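Local atomic coordinates of Lmaj004091aaa (Leishmania major, PDB entry 1XTP), a protein that probably transfers methyl groups from S-adenosyl-L-methionine to the N-terminal amino group of proteins that begin with an X-Pro-Lys sequence. Residues A102-I107 against L129-R134. Residues are numbered along the deposited sequence; the frame is centred on the assembly and turned at random.
With SAI (S-adenosyl-L-homoselenocysteine), chain B.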
loop_
_atom_site.group_PDB
_atom_site.type_symbol
_atom_site.label_atom_id
_atom_site.label_comp_id
_atom_site.label_asym_id
_atom_site.label_seq_id
_atom_site.Cartn_x
_atom_site.Cartn_y
_atom_site.Cartn_z
ATOM N N ALA A 102 3.612 6.312 4.799
ATOM C CA ALA A 102 3.882 7.618 4.187
ATOM C C ALA A 102 5.334 7.891 3.822
ATOM O O ALA A 102 5.595 8.717 2.954
ATOM C CB ALA A 102 3.394 8.706 5.101
ATOM N N GLY A 103 6.265 7.212 4.500
ATOM C CA GLY A 103 7.679 7.439 4.304
ATOM C C GLY A 103 8.025 8.862 4.674
ATOM O O GLY A 103 7.773 9.286 5.799
ATOM N N ILE A 104 8.589 9.606 3.727
ATOM C CA ILE A 104 8.948 11.018 3.974
ATOM C C ILE A 104 7.835 11.991 3.585
ATOM O O ILE A 104 8.086 13.193 3.477
ATOM C CB ILE A 104 10.242 11.443 3.234
ATOM C CG1 ILE A 104 10.049 11.365 1.721
ATOM C CG2 ILE A 104 11.435 10.611 3.697
ATOM C CD1 ILE A 104 11.093 12.110 0.971
ATOM N N GLY A 105 6.632 11.468 3.331
ATOM C CA GLY A 105 5.451 12.298 3.059
ATOM C C GLY A 105 5.346 12.798 1.633
ATOM O O GLY A 105 4.743 13.842 1.386
ATOM N N ARG A 106 5.923 12.046 0.695
ATOM C CA ARG A 106 5.936 12.410 -0.724
ATOM C C ARG A 106 4.549 12.600 -1.339
ATOM O O ARG A 106 4.310 13.580 -2.086
ATOM C CB ARG A 106 6.682 11.331 -1.522
ATOM C CG ARG A 106 6.810 11.622 -3.036
ATOM C CD ARG A 106 7.406 10.406 -3.779
ATOM N NE ARG A 106 6.465 9.283 -3.759
ATOM C CZ ARG A 106 5.497 9.068 -4.646
ATOM N NH1 ARG A 106 5.321 9.858 -5.694
ATOM N NH2 ARG A 106 4.704 8.023 -4.488
ATOM N N ILE A 107 3.647 11.650 -1.074
ATOM C CA ILE A 107 2.309 11.741 -1.596
ATOM C C ILE A 107 1.518 12.897 -0.921
ATOM O O ILE A 107 0.791 13.647 -1.590
ATOM C CB ILE A 107 1.555 10.376 -1.487
ATOM C CG1 ILE A 107 2.292 9.299 -2.308
ATOM C CG2 ILE A 107 0.087 10.529 -1.984
ATOM C CD1 ILE A 107 1.817 7.878 -2.061
ATOM N N LEU A 129 9.519 9.260 9.293
ATOM C CA LEU A 129 8.468 10.124 9.832
ATOM C C LEU A 129 8.986 11.498 10.271
ATOM O O LEU A 129 8.316 12.517 10.084
ATOM C CB LEU A 129 7.767 9.432 11.001
ATOM C CG LEU A 129 6.511 10.097 11.590
ATOM C CD1 LEU A 129 5.438 10.276 10.547
ATOM C CD2 LEU A 129 5.966 9.252 12.735
ATOM N N GLU A 130 10.171 11.506 10.864
ATOM C CA GLU A 130 10.834 12.741 11.289
ATOM C C GLU A 130 11.161 13.647 10.116
ATOM O O GLU A 130 10.972 14.847 10.185
ATOM C CB GLU A 130 12.119 12.427 12.080
ATOM C CG GLU A 130 11.872 11.931 13.517
ATOM C CD GLU A 130 10.935 12.855 14.314
ATOM O OE1 GLU A 130 11.218 14.078 14.384
ATOM O OE2 GLU A 130 9.913 12.351 14.848
ATOM N N GLU A 131 11.659 13.062 9.041
ATOM C CA GLU A 131 11.923 13.818 7.832
ATOM C C GLU A 131 10.642 14.366 7.184
ATOM O O GLU A 131 10.636 15.492 6.685
ATOM C CB GLU A 131 12.699 12.947 6.848
ATOM C CG GLU A 131 12.993 13.615 5.527
ATOM C CD GLU A 131 13.837 14.874 5.656
ATOM O OE1 GLU A 131 14.573 15.027 6.653
ATOM O OE2 GLU A 131 13.776 15.708 4.726
ATOM N N ALA A 132 9.578 13.564 7.174
ATOM C CA ALA A 132 8.250 14.029 6.762
ATOM C C ALA A 132 7.808 15.290 7.496
ATOM O O ALA A 132 7.283 16.218 6.871
ATOM C CB ALA A 132 7.214 12.918 6.992
ATOM N N LYS A 133 7.991 15.308 8.823
ATOM C CA LYS A 133 7.688 16.493 9.645
ATOM C C LYS A 133 8.416 17.742 9.142
ATOM O O LYS A 133 7.825 18.817 9.082
ATOM C CB LYS A 133 8.052 16.258 11.116
ATOM C CG LYS A 133 7.059 15.456 11.882
ATOM C CD LYS A 133 7.547 15.206 13.291
ATOM C CE LYS A 133 6.731 14.141 13.973
ATOM N NZ LYS A 133 7.336 13.753 15.273
ATOM N N ARG A 134 9.686 17.590 8.776
ATOM C CA ARG A 134 10.474 18.703 8.231
ATOM C C ARG A 134 10.033 19.087 6.819
ATOM O O ARG A 134 9.965 20.254 6.481
ATOM C CB ARG A 134 11.957 18.360 8.207
ATOM C CG ARG A 134 12.532 18.164 9.592
ATOM C CD ARG A 134 14.056 18.016 9.563
ATOM N NE ARG A 134 14.474 16.636 9.300
ATOM C CZ ARG A 134 14.439 15.652 10.203
ATOM N NH1 ARG A 134 13.995 15.871 11.446
ATOM N NH2 ARG A 134 14.845 14.430 9.859
HETATM N N SAI B . 3.911 5.589 0.389
HETATM C CA SAI B . 5.132 6.434 0.250
HETATM C CB SAI B . 6.361 5.645 0.650
HETATM C CG SAI B . 6.666 4.404 -0.176
HETATM SE SE SAI B . 8.294 3.540 0.518
HETATM C C SAI B . 5.369 6.913 -1.173
HETATM O O SAI B . 4.814 6.359 -2.121
HETATM O OXT SAI B . 6.145 7.839 -1.404
HETATM C "C5'" SAI B . 7.384 2.219 1.669
HETATM C "C4'" SAI B . 7.114 2.736 3.085
HETATM O "O4'" SAI B . 6.380 1.762 3.767
HETATM C "C3'" SAI B . 8.357 2.979 3.929
HETATM O "O3'" SAI B . 8.328 4.265 4.489
HETATM C "C2'" SAI B . 8.325 1.951 5.035
HETATM O "O2'" SAI B . 8.879 2.430 6.253
HETATM C "C1'" SAI B . 6.834 1.738 5.110
HETATM N N9 SAI B . 6.424 0.489 5.733
HETATM C C8 SAI B . 7.106 -0.708 5.734
HETATM N N7 SAI B . 6.377 -1.594 6.406
HETATM C C5 SAI B . 5.227 -0.984 6.825
HETATM C C6 SAI B . 4.127 -1.441 7.547
HETATM N N6 SAI B . 4.090 -2.707 7.968
HETATM N N1 SAI B . 3.088 -0.571 7.830
HETATM C C2 SAI B . 3.136 0.754 7.416
HETATM N N3 SAI B . 4.229 1.192 6.688
HETATM C C4 SAI B . 5.244 0.332 6.399
#
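I104 and A132 meet in a small, buried van der Waals contact, where the glycine-rich loop after strand 96-100 leans its outer side on helix 126-135. The approach is close because A132 carries no more than a methyl group and the loop meets it chiefly through backbone atoms: the CA atoms of I104 and A132 lie 4.2 Å apart. The A132 methyl lies against the loop backbone, CB standing 3.6 Å from the carbonyl carbon of I104, while A132 CA offers its hydrogen to I104 O at a C...O distance of 3.4 Å. G105 continues the same surface, bringing its bare backbone to A132 CB, and its positive phi suits glycine. Beside this backbone contact, I104 and E131 run alongside each other in the same direction. With CG anti to the backbone N (chi1 178°), E131 lays its methylene carbons against I104, and its CG sits 3.8 Å from I104 CG2. The chain then bends at chi2, and R134 of the same helix grips OE1 side-on with NE and NH2, both from one face of the carboxylate, in a salt bridge. The loop itself is a tight turn, closed by the bond from G105 N to A102 O, and G105 is the N-cap of helix 106-115. The other side of the loop faces the ligand: G103 CA comes within 3.2 Å of O3' of S-adenosyl-L-homoselenocysteine, and E123 holds G103 N. Right after G105, at the start of the helix, R106 clasps the ligand carboxylate, NE giving its hydrogen to OXT (2.8 Å) and NH2 to O (2.9 Å, nearly straight at 170°), while D78 pairs with NH1. Backed here by helix 126-135, a glycine-rich loop between strand 96-100 and helix 106-115 that touches the S-adenosyl group is the hallmark of the Rossmann-like class I methyltransferase fold.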